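PDB 6WG5: ectonucleoside triphosphate diphosphohydrolase 4 from Homo sapiens, which belongs to the GDA1/CD39 family of nucleoside phosphatases, whose fold is of the actin-like ATPase type. Local coordinates for residues F345-M356 / F444-R455. Residues are numbered along the deposited sequence; the frame is centred on the assembly and turned at random.
Sequences FDLCRETIQPFM and FKSAWMFEVFHR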
ATOM      1  N   PHE A 345      20.741  19.399   5.315  1.00 37.16           N
ATOM      2  CA  PHE A 345      19.905  18.224   5.538  1.00 31.97           C
ATOM      3  C   PHE A 345      19.586  18.042   7.018  1.00 31.95           C
ATOM      4  O   PHE A 345      18.427  17.831   7.393  1.00 36.54           O
ATOM      5  CB  PHE A 345      20.606  16.988   4.973  1.00 33.67           C
ATOM      6  CG  PHE A 345      19.896  15.695   5.256  1.00 32.57           C
ATOM      7  CD1 PHE A 345      18.862  15.265   4.442  1.00 30.27           C
ATOM      8  CD2 PHE A 345      20.280  14.900   6.323  1.00 30.29           C
ATOM      9  CE1 PHE A 345      18.213  14.074   4.695  1.00 30.23           C
ATOM     10  CE2 PHE A 345      19.636  13.708   6.583  1.00 30.10           C
ATOM     11  CZ  PHE A 345      18.600  13.293   5.766  1.00 31.22           C
ATOM     12  N   ASP A 346      20.602  18.123   7.879  1.00 37.65           N
ATOM     13  CA  ASP A 346      20.375  17.928   9.309  1.00 34.38           C
ATOM     14  C   ASP A 346      19.493  19.028   9.887  1.00 32.91           C
ATOM     15  O   ASP A 346      18.667  18.768  10.770  1.00 32.63           O
ATOM     16  CB  ASP A 346      21.710  17.867  10.051  1.00 33.33           C
ATOM     17  CG  ASP A 346      22.458  16.571   9.800  1.00 41.55           C
ATOM     18  OD1 ASP A 346      21.801  15.520   9.634  1.00 41.47           O
ATOM     19  OD2 ASP A 346      23.706  16.604   9.772  1.00 44.17           O
ATOM     20  N   LEU A 347      19.653  20.263   9.412  1.00 39.37           N
ATOM     21  CA  LEU A 347      18.814  21.349   9.904  1.00 40.93           C
ATOM     22  C   LEU A 347      17.392  21.234   9.368  1.00 38.85           C
ATOM     23  O   LEU A 347      16.440  21.652  10.036  1.00 37.96           O
ATOM     24  CB  LEU A 347      19.429  22.697   9.524  1.00 43.56           C
ATOM     25  CG  LEU A 347      18.697  23.955   9.995  1.00 47.50           C
ATOM     26  CD1 LEU A 347      18.526  23.961  11.506  1.00 47.12           C
ATOM     27  CD2 LEU A 347      19.446  25.198   9.539  1.00 48.56           C
ATOM     28  N   CYS A 348      17.229  20.670   8.169  1.00 29.12           N
ATOM     29  CA  CYS A 348      15.891  20.415   7.648  1.00 27.71           C
ATOM     30  C   CYS A 348      15.143  19.420   8.526  1.00 27.67           C
ATOM     31  O   CYS A 348      13.952  19.600   8.807  1.00 25.69           O
ATOM     32  CB  CYS A 348      15.979  19.895   6.213  1.00 27.58           C
ATOM     33  SG  CYS A 348      14.378  19.541   5.471  1.00 39.07           S
ATOM     34  N   ARG A 349      15.826  18.360   8.968  1.00 30.62           N
ATOM     35  CA  ARG A 349      15.177  17.353   9.799  1.00 27.46           C
ATOM     36  C   ARG A 349      14.630  17.963  11.082  1.00 25.61           C
ATOM     37  O   ARG A 349      13.510  17.644  11.499  1.00 31.88           O
ATOM     38  CB  ARG A 349      16.156  16.224  10.121  1.00 28.75           C
ATOM     39  CG  ARG A 349      16.554  15.388   8.921  1.00 29.15           C
ATOM     40  CD  ARG A 349      17.291  14.126   9.334  1.00 33.16           C
ATOM     41  NE  ARG A 349      18.549  14.412  10.021  1.00 32.41           N
ATOM     42  CZ  ARG A 349      18.696  14.484  11.341  1.00 33.58           C
ATOM     43  NH1 ARG A 349      17.664  14.295  12.151  1.00 35.58           N
ATOM     44  NH2 ARG A 349      19.889  14.748  11.856  1.00 36.71           N
ATOM     45  N   GLU A 350      15.403  18.840  11.726  1.00 40.03           N
ATOM     46  CA  GLU A 350      14.931  19.473  12.953  1.00 42.91           C
ATOM     47  C   GLU A 350      13.763  20.409  12.683  1.00 43.35           C
ATOM     48  O   GLU A 350      12.857  20.524  13.516  1.00 44.60           O
ATOM     49  CB  GLU A 350      16.071  20.241  13.623  1.00 48.48           C
ATOM     50  CG  GLU A 350      17.308  19.402  13.899  1.00 63.10           C
ATOM     51  CD  GLU A 350      17.007  18.178  14.744  1.00 72.78           C
ATOM     52  OE1 GLU A 350      15.973  18.174  15.445  1.00 76.47           O
ATOM     53  OE2 GLU A 350      17.805  17.217  14.704  1.00 76.88           O
ATOM     54  N   THR A 351      13.762  21.077  11.529  1.00 42.64           N
ATOM     55  CA  THR A 351      12.721  22.057  11.239  1.00 44.12           C
ATOM     56  C   THR A 351      11.371  21.386  11.019  1.00 39.70           C
ATOM     57  O   THR A 351      10.335  21.919  11.432  1.00 40.76           O
ATOM     58  CB  THR A 351      13.110  22.881  10.014  1.00 46.11           C
ATOM     59  OG1 THR A 351      14.430  23.412  10.195  1.00 53.51           O
ATOM     60  CG2 THR A 351      12.135  24.027   9.806  1.00 44.26           C
ATOM     61  N   ILE A 352      11.360  20.218  10.368  1.00 38.13           N
ATOM     62  CA  ILE A 352      10.109  19.567   9.989  1.00 35.13           C
ATOM     63  C   ILE A 352       9.585  18.626  11.065  1.00 33.19           C
ATOM     64  O   ILE A 352       8.501  18.052  10.893  1.00 33.51           O
ATOM     65  CB  ILE A 352      10.277  18.803   8.658  1.00 37.00           C
ATOM     66  CG1 ILE A 352      11.317  17.686   8.804  1.00 35.44           C
ATOM     67  CG2 ILE A 352      10.660  19.780   7.547  1.00 39.41           C
ATOM     68  CD1 ILE A 352      11.574  16.907   7.531  1.00 32.97           C
ATOM     69  N   GLN A 353      10.316  18.451  12.166  1.00 45.96           N
ATOM     70  CA  GLN A 353       9.840  17.633  13.282  1.00 45.76           C
ATOM     71  C   GLN A 353       8.403  17.938  13.683  1.00 43.31           C
ATOM     72  O   GLN A 353       7.594  17.000  13.753  1.00 44.34           O
ATOM     73  CB  GLN A 353      10.776  17.827  14.484  1.00 51.55           C
ATOM     74  CG  GLN A 353      12.022  16.972  14.449  1.00 58.41           C
ATOM     75  CD  GLN A 353      11.751  15.544  14.859  1.00 66.21           C
ATOM     76  OE1 GLN A 353      11.889  14.622  14.059  1.00 70.08           O
ATOM     77  NE2 GLN A 353      11.360  15.352  16.114  1.00 69.63           N
ATOM     78  N   PRO A 354       8.020  19.187  13.957  1.00 39.78           N
ATOM     79  CA  PRO A 354       6.650  19.446  14.431  1.00 37.51           C
ATOM     80  C   PRO A 354       5.566  18.892  13.527  1.00 36.82           C
ATOM     81  O   PRO A 354       4.479  18.551  14.011  1.00 45.42           O
ATOM     82  CB  PRO A 354       6.589  20.981  14.492  1.00 39.30           C
ATOM     83  CG  PRO A 354       8.003  21.418  14.626  1.00 38.59           C
ATOM     84  CD  PRO A 354       8.820  20.421  13.869  1.00 38.50           C
ATOM     85  N   PHE A 355       5.825  18.789  12.226  1.00 24.47           N
ATOM     86  CA  PHE A 355       4.785  18.421  11.276  1.00 26.00           C
ATOM     87  C   PHE A 355       4.438  16.941  11.314  1.00 25.80           C
ATOM     88  O   PHE A 355       3.443  16.543  10.699  1.00 22.81           O
ATOM     89  CB  PHE A 355       5.213  18.834   9.868  1.00 25.02           C
ATOM     90  CG  PHE A 355       5.396  20.314   9.719  1.00 29.25           C
ATOM     91  CD1 PHE A 355       4.339  21.120   9.331  1.00 31.25           C
ATOM     92  CD2 PHE A 355       6.615  20.906   9.998  1.00 29.41           C
ATOM     93  CE1 PHE A 355       4.502  22.483   9.205  1.00 27.72           C
ATOM     94  CE2 PHE A 355       6.781  22.270   9.875  1.00 27.59           C
ATOM     95  CZ  PHE A 355       5.723  23.059   9.480  1.00 24.42           C
ATOM     96  N   MET A 356       5.226  16.121  12.012  1.00 30.13           N
ATOM     97  CA  MET A 356       4.803  14.756  12.295  1.00 28.26           C
ATOM     98  C   MET A 356       3.690  14.716  13.331  1.00 29.93           C
ATOM     99  O   MET A 356       2.994  13.701  13.441  1.00 31.25           O
ATOM    100  CB  MET A 356       5.993  13.926  12.766  1.00 30.50           C
ATOM    101  CG  MET A 356       7.063  13.757  11.706  1.00 32.92           C
ATOM    102  SD  MET A 356       8.234  12.455  12.108  1.00 35.41           S
ATOM    103  CE  MET A 356       9.068  13.176  13.520  1.00 31.19           C
ATOM    104  N   PHE A 444      13.904  17.978   0.984  1.00 22.59           N
ATOM    105  CA  PHE A 444      12.825  17.947   1.961  1.00 20.97           C
ATOM    106  C   PHE A 444      12.281  16.534   2.121  1.00 25.08           C
ATOM    107  O   PHE A 444      12.102  16.048   3.243  1.00 24.57           O
ATOM    108  CB  PHE A 444      11.707  18.906   1.553  1.00 21.24           C
ATOM    109  CG  PHE A 444      10.532  18.871   2.483  1.00 19.82           C
ATOM    110  CD1 PHE A 444      10.442  19.761   3.538  1.00 19.04           C
ATOM    111  CD2 PHE A 444       9.532  17.927   2.323  1.00 22.29           C
ATOM    112  CE1 PHE A 444       9.371  19.722   4.401  1.00 22.77           C
ATOM    113  CE2 PHE A 444       8.461  17.880   3.187  1.00 24.38           C
ATOM    114  CZ  PHE A 444       8.381  18.778   4.230  1.00 21.80           C
ATOM    115  N   LYS A 445      12.022  15.851   1.002  1.00 23.12           N
ATOM    116  CA  LYS A 445      11.380  14.544   1.075  1.00 21.54           C
ATOM    117  C   LYS A 445      12.308  13.484   1.652  1.00 23.30           C
ATOM    118  O   LYS A 445      11.846  12.585   2.364  1.00 26.08           O
ATOM    119  CB  LYS A 445      10.883  14.134  -0.308  1.00 20.84           C
ATOM    120  CG  LYS A 445       9.618  14.874  -0.729  1.00 24.32           C
ATOM    121  CD  LYS A 445       9.469  14.918  -2.235  1.00 22.38           C
ATOM    122  CE  LYS A 445       8.243  14.170  -2.697  1.00 25.22           C
ATOM    123  NZ  LYS A 445       8.188  14.102  -4.183  1.00 30.09           N
ATOM    124  N   SER A 446      13.609  13.566   1.371  1.00 22.27           N
ATOM    125  CA  SER A 446      14.546  12.620   1.969  1.00 23.19           C
ATOM    126  C   SER A 446      14.603  12.794   3.482  1.00 24.66           C
ATOM    127  O   SER A 446      14.659  11.807   4.226  1.00 25.57           O
ATOM    128  CB  SER A 446      15.936  12.796   1.358  1.00 20.70           C
ATOM    129  OG  SER A 446      16.461  14.077   1.648  1.00 25.97           O
ATOM    130  N   ALA A 447      14.586  14.043   3.956  1.00 23.67           N
ATOM    131  CA  ALA A 447      14.600  14.298   5.393  1.00 20.01           C
ATOM    132  C   ALA A 447      13.277  13.904   6.034  1.00 19.24           C
ATOM    133  O   ALA A 447      13.255  13.323   7.125  1.00 19.00           O
ATOM    134  CB  ALA A 447      14.896  15.771   5.657  1.00 25.79           C
ATOM    135  N   TRP A 448      12.162  14.227   5.378  1.00 21.53           N
ATOM    136  CA  TRP A 448      10.859  13.799   5.870  1.00 20.30           C
ATOM    137  C   TRP A 448      10.782  12.279   5.936  1.00 22.05           C
ATOM    138  O   TRP A 448      10.327  11.709   6.934  1.00 24.56           O
ATOM    139  CB  TRP A 448       9.762  14.367   4.970  1.00 17.72           C
ATOM    140  CG  TRP A 448       8.376  13.984   5.378  1.00 22.98           C
ATOM    141  CD1 TRP A 448       7.540  13.124   4.728  1.00 21.49           C
ATOM    142  CD2 TRP A 448       7.659  14.451   6.527  1.00 23.78           C
ATOM    143  NE1 TRP A 448       6.343  13.030   5.399  1.00 23.15           N
ATOM    144  CE2 TRP A 448       6.391  13.832   6.507  1.00 21.83           C
ATOM    145  CE3 TRP A 448       7.964  15.332   7.568  1.00 21.67           C
ATOM    146  CZ2 TRP A 448       5.434  14.061   7.490  1.00 23.63           C
ATOM    147  CZ3 TRP A 448       7.008  15.563   8.542  1.00 26.99           C
ATOM    148  CH2 TRP A 448       5.759  14.928   8.497  1.00 27.39           C
ATOM    149  N   MET A 449      11.237  11.605   4.880  1.00 28.51           N
ATOM    150  CA  MET A 449      11.293  10.146   4.891  1.00 26.55           C
ATOM    151  C   MET A 449      12.088   9.644   6.089  1.00 28.39           C
ATOM    152  O   MET A 449      11.660   8.728   6.799  1.00 29.01           O
ATOM    153  CB  MET A 449      11.918   9.645   3.587  1.00 27.38           C
ATOM    154  CG  MET A 449      11.668   8.177   3.290  1.00 36.44           C
ATOM    155  SD  MET A 449      13.119   7.342   2.608  1.00 41.60           S
ATOM    156  CE  MET A 449      14.019   6.976   4.110  1.00 47.35           C
ATOM    157  N   PHE A 450      13.255  10.246   6.329  1.00 24.22           N
ATOM    158  CA  PHE A 450      14.127   9.786   7.404  1.00 22.14           C
ATOM    159  C   PHE A 450      13.466   9.954   8.766  1.00 25.15           C
ATOM    160  O   PHE A 450      13.570   9.073   9.629  1.00 24.94           O
ATOM    161  CB  PHE A 450      15.450  10.550   7.352  1.00 22.97           C
ATOM    162  CG  PHE A 450      16.453  10.098   8.374  1.00 21.50           C
ATOM    163  CD1 PHE A 450      17.362   9.101   8.076  1.00 18.80           C
ATOM    164  CD2 PHE A 450      16.488  10.675   9.632  1.00 25.98           C
ATOM    165  CE1 PHE A 450      18.287   8.683   9.014  1.00 25.33           C
ATOM    166  CE2 PHE A 450      17.408  10.261  10.575  1.00 28.04           C
ATOM    167  CZ  PHE A 450      18.311   9.265  10.265  1.00 27.99           C
ATOM    168  N   GLU A 451      12.781  11.080   8.979  1.00 23.17           N
ATOM    169  CA  GLU A 451      12.204  11.373  10.286  1.00 23.11           C
ATOM    170  C   GLU A 451      10.929  10.576  10.533  1.00 26.21           C
ATOM    171  O   GLU A 451      10.737  10.040  11.629  1.00 27.46           O
ATOM    172  CB  GLU A 451      11.926  12.871  10.408  1.00 24.86           C
ATOM    173  CG  GLU A 451      13.176  13.711  10.589  1.00 34.23           C
ATOM    174  CD  GLU A 451      13.880  13.424  11.901  1.00 36.20           C
ATOM    175  OE1 GLU A 451      13.211  12.952  12.841  1.00 37.17           O
ATOM    176  OE2 GLU A 451      15.102  13.661  11.994  1.00 37.67           O
ATOM    177  N   VAL A 452      10.037  10.507   9.542  1.00 25.18           N
ATOM    178  CA  VAL A 452       8.846   9.670   9.668  1.00 24.56           C
ATOM    179  C   VAL A 452       9.241   8.253  10.057  1.00 20.98           C
ATOM    180  O   VAL A 452       8.607   7.623  10.912  1.00 24.64           O
ATOM    181  CB  VAL A 452       8.044   9.693   8.352  1.00 24.09           C
ATOM    182  CG1 VAL A 452       6.904   8.677   8.382  1.00 29.19           C
ATOM    183  CG2 VAL A 452       7.502  11.085   8.092  1.00 23.14           C
ATOM    184  N   PHE A 453      10.304   7.737   9.442  1.00 19.37           N
ATOM    185  CA  PHE A 453      10.714   6.357   9.674  1.00 14.66           C
ATOM    186  C   PHE A 453      11.307   6.182  11.067  1.00 19.18           C
ATOM    187  O   PHE A 453      10.853   5.334  11.843  1.00 23.78           O
ATOM    188  CB  PHE A 453      11.718   5.944   8.594  1.00 18.18           C
ATOM    189  CG  PHE A 453      12.135   4.500   8.657  1.00 16.64           C
ATOM    190  CD1 PHE A 453      11.210   3.485   8.469  1.00 21.15           C
ATOM    191  CD2 PHE A 453      13.460   4.161   8.870  1.00 19.38           C
ATOM    192  CE1 PHE A 453      11.597   2.157   8.516  1.00 18.64           C
ATOM    193  CE2 PHE A 453      13.854   2.835   8.916  1.00 18.77           C
ATOM    194  CZ  PHE A 453      12.921   1.833   8.738  1.00 19.03           C
ATOM    195  N   HIS A 454      12.316   6.984  11.410  1.00 23.06           N
ATOM    196  CA  HIS A 454      13.107   6.738  12.609  1.00 24.99           C
ATOM    197  C   HIS A 454      12.547   7.386  13.867  1.00 24.28           C
ATOM    198  O   HIS A 454      12.900   6.952  14.968  1.00 31.60           O
ATOM    199  CB  HIS A 454      14.543   7.220  12.400  1.00 26.49           C
ATOM    200  CG  HIS A 454      15.338   6.353  11.476  1.00 25.41           C
ATOM    201  ND1 HIS A 454      15.660   5.047  11.777  1.00 29.66           N
ATOM    202  CD2 HIS A 454      15.875   6.601  10.259  1.00 20.14           C
ATOM    203  CE1 HIS A 454      16.356   4.527  10.782  1.00 27.44           C
ATOM    204  NE2 HIS A 454      16.502   5.451   9.850  1.00 21.09           N
ATOM    205  N   ARG A 455      11.703   8.409  13.746  1.00 27.27           N
ATOM    206  CA  ARG A 455      11.139   9.046  14.931  1.00 27.57           C
ATOM    207  C   ARG A 455       9.620   9.099  14.864  1.00 30.15           C
ATOM    208  O   ARG A 455       8.952   9.140  15.901  1.00 38.89           O
ATOM    209  CB  ARG A 455      11.720  10.450  15.115  1.00 29.70           C
ATOM    210  CG  ARG A 455      12.960  10.456  16.001  1.00 37.30           C
ATOM    211  CD  ARG A 455      13.311  11.841  16.522  1.00 41.05           C
ATOM    212  NE  ARG A 455      13.908  12.689  15.496  1.00 44.73           N
ATOM    213  CZ  ARG A 455      14.634  13.774  15.753  1.00 49.52           C
ATOM    214  NH1 ARG A 455      14.865  14.144  17.006  1.00 52.82           N
ATOM    215  NH2 ARG A 455      15.138  14.489  14.755  1.00 52.40           N
TER
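A447 is the small knob on which helix 345-352 settles: its methyl sits in the hollow between F345, C348, R349 and I352, with CB 3.7 Å from R349 CG. The reverse fit is made by R349, whose stem enters a hole bordered by A447, F450, E451 and R455. With these knobs interlocked, the axes of helices 345-352 and 444-455 approach to 9.0 Å, crossing at -59°. I352 sends its two branches to successive turns of helix 444-455: CG2 presses on F444 CE1, while, with CG1 set between the backbone N and the carbonyl carbon (chi1 63°), CD1 reaches W448 N. C348 SG, disulfide-bonded to C321, packs against A447 CB and makes an oblique sulfur-aromatic contact with F444. Further along the chain, M356 runs antiparallel to the W448 indole, M356 CG lying 3.6 Å from W448 CZ3 and its sulfur making an oblique Met-aromatic contact, while W448 NE1 hydrogen-bonds to F281 O. On one flank of the contact, R349 NH1 reaches E451 OE2 at 2.6 Å, with the E451 carboxylate and R349 guanidinium planes 20° apart, and R349 NH2 makes a salt bridge to D346 OD1. R455 grips E451 side-on, NE to OE1 at 2.8 Å and NH2 to OE2, so one buried carboxylate probably offsets the charge of two arginines, beside an apolar packing of methyls and rings.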